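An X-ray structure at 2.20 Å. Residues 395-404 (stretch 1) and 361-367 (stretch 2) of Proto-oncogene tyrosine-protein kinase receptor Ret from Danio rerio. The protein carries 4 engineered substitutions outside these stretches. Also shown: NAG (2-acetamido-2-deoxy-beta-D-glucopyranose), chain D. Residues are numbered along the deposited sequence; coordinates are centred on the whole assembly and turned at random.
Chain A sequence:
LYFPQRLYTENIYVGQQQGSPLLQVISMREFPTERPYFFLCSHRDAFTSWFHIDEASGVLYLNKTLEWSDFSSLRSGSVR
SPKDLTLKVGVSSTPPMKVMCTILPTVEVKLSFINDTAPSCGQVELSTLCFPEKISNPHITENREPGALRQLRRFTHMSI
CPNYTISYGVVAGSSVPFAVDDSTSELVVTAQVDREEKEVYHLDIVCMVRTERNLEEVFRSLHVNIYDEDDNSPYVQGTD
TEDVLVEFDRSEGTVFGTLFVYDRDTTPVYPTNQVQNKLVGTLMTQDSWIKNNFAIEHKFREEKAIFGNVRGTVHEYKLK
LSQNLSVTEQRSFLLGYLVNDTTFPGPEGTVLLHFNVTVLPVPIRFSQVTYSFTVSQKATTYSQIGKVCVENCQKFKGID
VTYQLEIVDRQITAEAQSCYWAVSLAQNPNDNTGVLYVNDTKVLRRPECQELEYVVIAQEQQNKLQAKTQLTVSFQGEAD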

ATOM      1  N   LYS A 395       3.263  -6.307 -14.495  1.00 43.95           N
ATOM      2  CA  LYS A 395       2.880  -6.725 -13.150  1.00 45.26           C
ATOM      3  C   LYS A 395       4.071  -6.805 -12.197  1.00 43.98           C
ATOM      4  O   LYS A 395       3.868  -7.069 -11.013  1.00 45.40           O
ATOM      5  CB  LYS A 395       2.191  -8.099 -13.198  1.00 48.19           C
ATOM      6  CG  LYS A 395       1.098  -8.258 -14.260  1.00 51.76           C
ATOM      7  CD  LYS A 395       0.688  -9.729 -14.455  1.00 45.53           C
ATOM      8  CE  LYS A 395      -0.100 -10.270 -13.278  1.00 47.97           C
ATOM      9  NZ  LYS A 395      -1.455  -9.640 -13.151  1.00 52.37           N
ATOM     10  N   PHE A 396       5.301  -6.610 -12.681  1.00 49.15           N
ATOM     11  CA  PHE A 396       6.480  -6.846 -11.855  1.00 40.62           C
ATOM     12  C   PHE A 396       6.637  -5.769 -10.793  1.00 43.42           C
ATOM     13  O   PHE A 396       6.418  -4.587 -11.051  1.00 45.31           O
ATOM     14  CB  PHE A 396       7.753  -6.889 -12.705  1.00 38.05           C
ATOM     15  CG  PHE A 396       7.904  -8.140 -13.524  1.00 35.89           C
ATOM     16  CD1 PHE A 396       6.966  -9.155 -13.446  1.00 44.21           C
ATOM     17  CD2 PHE A 396       8.987  -8.307 -14.369  1.00 39.53           C
ATOM     18  CE1 PHE A 396       7.099 -10.298 -14.198  1.00 39.61           C
ATOM     19  CE2 PHE A 396       9.123  -9.451 -15.122  1.00 31.57           C
ATOM     20  CZ  PHE A 396       8.186 -10.444 -15.041  1.00 35.21           C
ATOM     21  N   LYS A 397       7.060  -6.192  -9.604  1.00 43.94           N
ATOM     22  CA  LYS A 397       7.419  -5.299  -8.508  1.00 46.74           C
ATOM     23  C   LYS A 397       8.524  -5.983  -7.713  1.00 49.79           C
ATOM     24  O   LYS A 397       8.347  -7.117  -7.255  1.00 48.04           O
ATOM     25  CB  LYS A 397       6.206  -4.987  -7.619  1.00 50.25           C
ATOM     26  N   GLY A 398       9.656  -5.304  -7.541  1.00 48.73           N
ATOM     27  CA  GLY A 398      10.814  -5.929  -6.931  1.00 54.31           C
ATOM     28  C   GLY A 398      11.672  -6.742  -7.878  1.00 52.65           C
ATOM     29  O   GLY A 398      12.585  -7.445  -7.423  1.00 51.41           O
ATOM     30  N   ILE A 399      11.406  -6.666  -9.179  1.00 42.85           N
ATOM     31  CA  ILE A 399      12.151  -7.385 -10.208  1.00 47.25           C
ATOM     32  C   ILE A 399      12.701  -6.344 -11.165  1.00 42.92           C
ATOM     33  O   ILE A 399      11.930  -5.644 -11.833  1.00 52.76           O
ATOM     34  CB  ILE A 399      11.263  -8.391 -10.962  1.00 40.89           C
ATOM     35  CG1 ILE A 399      10.555  -9.331  -9.976  1.00 36.29           C
ATOM     36  CG2 ILE A 399      12.079  -9.142 -11.990  1.00 40.64           C
ATOM     37  CD1 ILE A 399       9.430 -10.136 -10.582  1.00 35.29           C
ATOM     38  N   ASP A 400      14.020  -6.236 -11.239  1.00 46.07           N
ATOM     39  CA  ASP A 400      14.665  -5.246 -12.091  1.00 45.25           C
ATOM     40  C   ASP A 400      15.111  -5.897 -13.396  1.00 46.14           C
ATOM     41  O   ASP A 400      15.973  -6.780 -13.393  1.00 45.93           O
ATOM     42  CB  ASP A 400      15.851  -4.608 -11.378  1.00 45.15           C
ATOM     43  CG  ASP A 400      16.518  -3.530 -12.211  1.00 63.37           C
ATOM     44  OD1 ASP A 400      15.961  -3.155 -13.268  1.00 62.92           O
ATOM     45  OD2 ASP A 400      17.604  -3.063 -11.810  1.00 69.92           O
ATOM     46  N   VAL A 401      14.525  -5.460 -14.504  1.00 49.08           N
ATOM     47  CA  VAL A 401      14.903  -5.914 -15.836  1.00 46.61           C
ATOM     48  C   VAL A 401      15.345  -4.701 -16.639  1.00 50.96           C
ATOM     49  O   VAL A 401      14.660  -3.671 -16.647  1.00 50.56           O
ATOM     50  CB  VAL A 401      13.748  -6.652 -16.533  1.00 44.74           C
ATOM     51  CG1 VAL A 401      14.083  -6.927 -18.009  1.00 41.99           C
ATOM     52  CG2 VAL A 401      13.412  -7.957 -15.791  1.00 41.01           C
ATOM     53  N   THR A 402      16.499  -4.813 -17.284  1.00 43.89           N
ATOM     54  CA  THR A 402      17.038  -3.763 -18.131  1.00 41.52           C
ATOM     55  C   THR A 402      17.046  -4.242 -19.574  1.00 39.85           C
ATOM     56  O   THR A 402      17.318  -5.412 -19.842  1.00 40.66           O
ATOM     57  CB  THR A 402      18.445  -3.402 -17.687  1.00 48.64           C
ATOM     58  OG1 THR A 402      19.224  -4.600 -17.636  1.00 47.70           O
ATOM     59  CG2 THR A 402      18.413  -2.766 -16.297  1.00 50.61           C
ATOM     60  N   TYR A 403      16.739  -3.343 -20.497  1.00 39.04           N
ATOM     61  CA  TYR A 403      16.591  -3.677 -21.905  1.00 35.61           C
ATOM     62  C   TYR A 403      17.692  -3.015 -22.726  1.00 44.72           C
ATOM     63  O   TYR A 403      18.134  -1.904 -22.418  1.00 41.93           O
ATOM     64  CB  TYR A 403      15.210  -3.250 -22.419  1.00 39.87           C
ATOM     65  CG  TYR A 403      14.059  -3.931 -21.704  1.00 38.45           C
ATOM     66  CD1 TYR A 403      13.575  -3.444 -20.501  1.00 40.81           C
ATOM     67  CD2 TYR A 403      13.476  -5.086 -22.224  1.00 38.59           C
ATOM     68  CE1 TYR A 403      12.531  -4.074 -19.834  1.00 39.67           C
ATOM     69  CE2 TYR A 403      12.432  -5.731 -21.556  1.00 36.02           C
ATOM     70  CZ  TYR A 403      11.963  -5.219 -20.367  1.00 39.20           C
ATOM     71  OH  TYR A 403      10.931  -5.849 -19.712  1.00 34.00           O
ATOM     72  N   GLN A 404      18.141  -3.715 -23.769  1.00 37.28           N
ATOM     73  CA  GLN A 404      19.179  -3.206 -24.649  1.00 35.13           C
ATOM     74  C   GLN A 404      18.858  -3.571 -26.090  1.00 37.24           C
ATOM     75  O   GLN A 404      18.270  -4.619 -26.368  1.00 35.87           O
ATOM     76  CB  GLN A 404      20.554  -3.753 -24.260  1.00 34.80           C
ATOM     77  CG  GLN A 404      21.473  -2.693 -23.714  1.00 43.15           C
TER
HETATM   78  C1  NAG D   1      14.343  -4.227  -4.428  1.00104.72           C
HETATM   79  C2  NAG D   1      15.726  -3.604  -4.627  1.00115.48           C
HETATM   80  C3  NAG D   1      15.634  -2.079  -4.618  1.00118.45           C
HETATM   81  C4  NAG D   1      14.604  -1.593  -5.631  1.00118.24           C
HETATM   82  C5  NAG D   1      13.264  -2.289  -5.396  1.00116.82           C
HETATM   83  C6  NAG D   1      12.232  -1.965  -6.453  1.00114.65           C
HETATM   84  C7  NAG D   1      16.809  -3.536  -2.409  1.00106.96           C
HETATM   85  C8  NAG D   1      17.835  -4.173  -1.522  1.00102.04           C
HETATM   86  N2  NAG D   1      16.670  -4.078  -3.625  1.00110.56           N
HETATM   87  O3  NAG D   1      16.916  -1.541  -4.920  1.00123.19           O
HETATM   88  O4  NAG D   1      14.415  -0.185  -5.507  1.00119.14           O
HETATM   89  O5  NAG D   1      13.435  -3.714  -5.418  1.00112.52           O
HETATM   90  O6  NAG D   1      12.413  -2.764  -7.616  1.00109.84           O
HETATM   91  O7  NAG D   1      16.139  -2.576  -2.042  1.00104.44           O
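Stretch 2 (361-367) PVPIRFS

No hydrogen bond joins stretch 2 to stretch 1, although the two segments run in the same general direction; they advance residue for residue only from Val401 and Ile364 to Tyr403 and Phe366, the loop of stretch 1 before that taking five residues to the two of stretch 2. The backbones stand well apart, with the CA atoms of Phe396 and Val362 9.3 Å from one another, those of Val401 and Ile364 8.9 Å, and those of Tyr403 and Phe366 11.4 Å. At such separations main-chain pairing is out of reach, and the gap is bridged by side chains, nearly all of them apolar. The area buried is correspondingly modest, 244 Å² summed over both sides.

The register rises in both segments together, so stretch 2 runs in the same general direction as stretch 1. It does so without regular secondary structure, yet its backbone is extended: from Pro361 to Ser367 every phi is negative and every psi lies between 111° and 163°. The partner changes character along its length. Through Gly398, whose phi/psi of 83/9 would jam a CB against the carbonyl oxygen of Lys397, it is irregular; from Val401 it becomes a strand. Because extended chains turn successive side chains to alternate sides, Val362, Ile364 and Phe366 supply most of the contact from stretch 2, while Pro363 directs its CA-to-CB bond away and Arg365 does not reach stretch 1. The same alternation appears in stretch 1, where Ile399, Val401 and Tyr403 take part and Asp400 and Thr402 do not.

The closest approach is made by Val362, whose CA-to-CB bond points toward stretch 1. Its CG1 lies 3.6 Å from CZ of Phe396, and the same methyl is 4.3 Å from CD1 of Ile399, so one valine branch touches both residues. Phe396, with chi1 in the m well, also points toward stretch 2, and its ring reaches Ile364 as well as Val362. The carbonyl O of Pro363 is 4.4 Å from Phe396 CZ, at the ring edge and near its plane; here the proline contributes its main chain rather than its ring.

Further along, Ile364 leaves its backbone sideways, but the end of its side chain comes nearer. With chi1 and chi2 both in the m well, it brings CD1 to 4.3 Å from CE2 of Phe396 and to 4.5 Å from CG2 of Val401. This terminal methyl therefore links the loop part of stretch 1 to the start of its strand. The second distance is loose, and Val401 gives up only a small area to the contact.

The last pairing is aromatic. Tyr403 and Phe366 both set out sideways, and both have chi1 in the m well; their long side chains span the widest of the three backbone separations, bringing CE2 of Tyr403 to 3.8 Å from CZ of Phe366. The phenylalanine atom meets the tyrosine ring at its edge, near the ring plane. The tyrosine hydroxyl is hydrogen-bonded elsewhere in the structure, and the contact with Phe366 is made by ring carbon CE2.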

ATOM      1  N   PRO A 361       7.855 -19.332  -9.176  1.00 44.24           N
ATOM      2  CA  PRO A 361       8.917 -18.670  -9.931  1.00 45.07           C
ATOM      3  C   PRO A 361       8.349 -17.776 -11.018  1.00 45.78           C
ATOM      4  O   PRO A 361       7.239 -17.978 -11.515  1.00 46.30           O
ATOM      5  CB  PRO A 361       9.684 -19.845 -10.547  1.00 46.94           C
ATOM      6  CG  PRO A 361       8.626 -20.870 -10.755  1.00 47.62           C
ATOM      7  CD  PRO A 361       7.709 -20.746  -9.570  1.00 47.78           C
ATOM      8  N   VAL A 362       9.138 -16.782 -11.399  1.00 35.00           N
ATOM      9  CA  VAL A 362       8.718 -15.858 -12.445  1.00 37.15           C
ATOM     10  C   VAL A 362       9.651 -16.043 -13.642  1.00 33.98           C
ATOM     11  O   VAL A 362      10.847 -15.704 -13.563  1.00 28.57           O
ATOM     12  CB  VAL A 362       8.707 -14.409 -11.943  1.00 42.94           C
ATOM     13  CG1 VAL A 362       8.511 -13.454 -13.090  1.00 34.68           C
ATOM     14  CG2 VAL A 362       7.584 -14.252 -10.892  1.00 37.81           C
ATOM     15  N   PRO A 363       9.161 -16.590 -14.755  1.00 33.02           N
ATOM     16  CA  PRO A 363      10.000 -16.728 -15.950  1.00 27.77           C
ATOM     17  C   PRO A 363      10.338 -15.370 -16.543  1.00 28.87           C
ATOM     18  O   PRO A 363       9.567 -14.415 -16.435  1.00 27.88           O
ATOM     19  CB  PRO A 363       9.116 -17.540 -16.901  1.00 28.25           C
ATOM     20  CG  PRO A 363       7.726 -17.185 -16.494  1.00 30.18           C
ATOM     21  CD  PRO A 363       7.770 -17.018 -15.001  1.00 33.64           C
ATOM     22  N   ILE A 364      11.521 -15.287 -17.140  1.00 26.57           N
ATOM     23  CA  ILE A 364      11.999 -14.079 -17.794  1.00 26.27           C
ATOM     24  C   ILE A 364      12.079 -14.403 -19.279  1.00 29.34           C
ATOM     25  O   ILE A 364      12.893 -15.229 -19.705  1.00 25.71           O
ATOM     26  CB  ILE A 364      13.359 -13.618 -17.244  1.00 31.75           C
ATOM     27  CG1 ILE A 364      13.296 -13.365 -15.734  1.00 27.29           C
ATOM     28  CG2 ILE A 364      13.842 -12.386 -17.975  1.00 29.55           C
ATOM     29  CD1 ILE A 364      12.313 -12.271 -15.328  1.00 36.15           C
ATOM     30  N   ARG A 365      11.232 -13.762 -20.077  1.00 25.97           N
ATOM     31  CA  ARG A 365      11.080 -14.221 -21.446  1.00 25.95           C
ATOM     32  C   ARG A 365      10.135 -13.289 -22.190  1.00 27.83           C
ATOM     33  O   ARG A 365       9.105 -12.875 -21.649  1.00 27.22           O
ATOM     34  CB  ARG A 365      10.548 -15.662 -21.484  1.00 26.49           C
ATOM     35  CG  ARG A 365       9.105 -15.799 -20.978  1.00 32.84           C
ATOM     36  CD  ARG A 365       8.671 -17.253 -20.859  1.00 28.35           C
ATOM     37  NE  ARG A 365       7.308 -17.347 -20.360  1.00 39.31           N
ATOM     38  CZ  ARG A 365       6.795 -18.406 -19.750  1.00 48.48           C
ATOM     39  NH1 ARG A 365       7.523 -19.491 -19.513  1.00 34.19           N
ATOM     40  NH2 ARG A 365       5.520 -18.375 -19.364  1.00 42.33           N
ATOM     41  N   PHE A 366      10.501 -12.946 -23.418  1.00 29.43           N
ATOM     42  CA  PHE A 366       9.565 -12.270 -24.296  1.00 29.24           C
ATOM     43  C   PHE A 366       8.570 -13.280 -24.841  1.00 28.17           C
ATOM     44  O   PHE A 366       8.862 -14.473 -24.953  1.00 35.75           O
ATOM     45  CB  PHE A 366      10.289 -11.591 -25.458  1.00 28.01           C
ATOM     46  CG  PHE A 366      11.157 -10.427 -25.061  1.00 30.76           C
ATOM     47  CD1 PHE A 366      10.601  -9.182 -24.811  1.00 27.09           C
ATOM     48  CD2 PHE A 366      12.544 -10.564 -24.993  1.00 29.40           C
ATOM     49  CE1 PHE A 366      11.407  -8.092 -24.463  1.00 27.17           C
ATOM     50  CE2 PHE A 366      13.353  -9.481 -24.645  1.00 29.48           C
ATOM     51  CZ  PHE A 366      12.774  -8.241 -24.378  1.00 28.03           C
ATOM     52  N   SER A 367       7.380 -12.799 -25.182  1.00 33.19           N
ATOM     53  CA  SER A 367       6.492 -13.641 -25.965  1.00 34.95           C
ATOM     54  C   SER A 367       7.195 -14.043 -27.255  1.00 43.78           C
ATOM     55  O   SER A 367       8.213 -13.457 -27.656  1.00 45.46           O
ATOM     56  CB  SER A 367       5.189 -12.923 -26.274  1.00 41.58           C
ATOM     57  OG  SER A 367       5.364 -12.070 -27.383  1.00 49.51           O
TER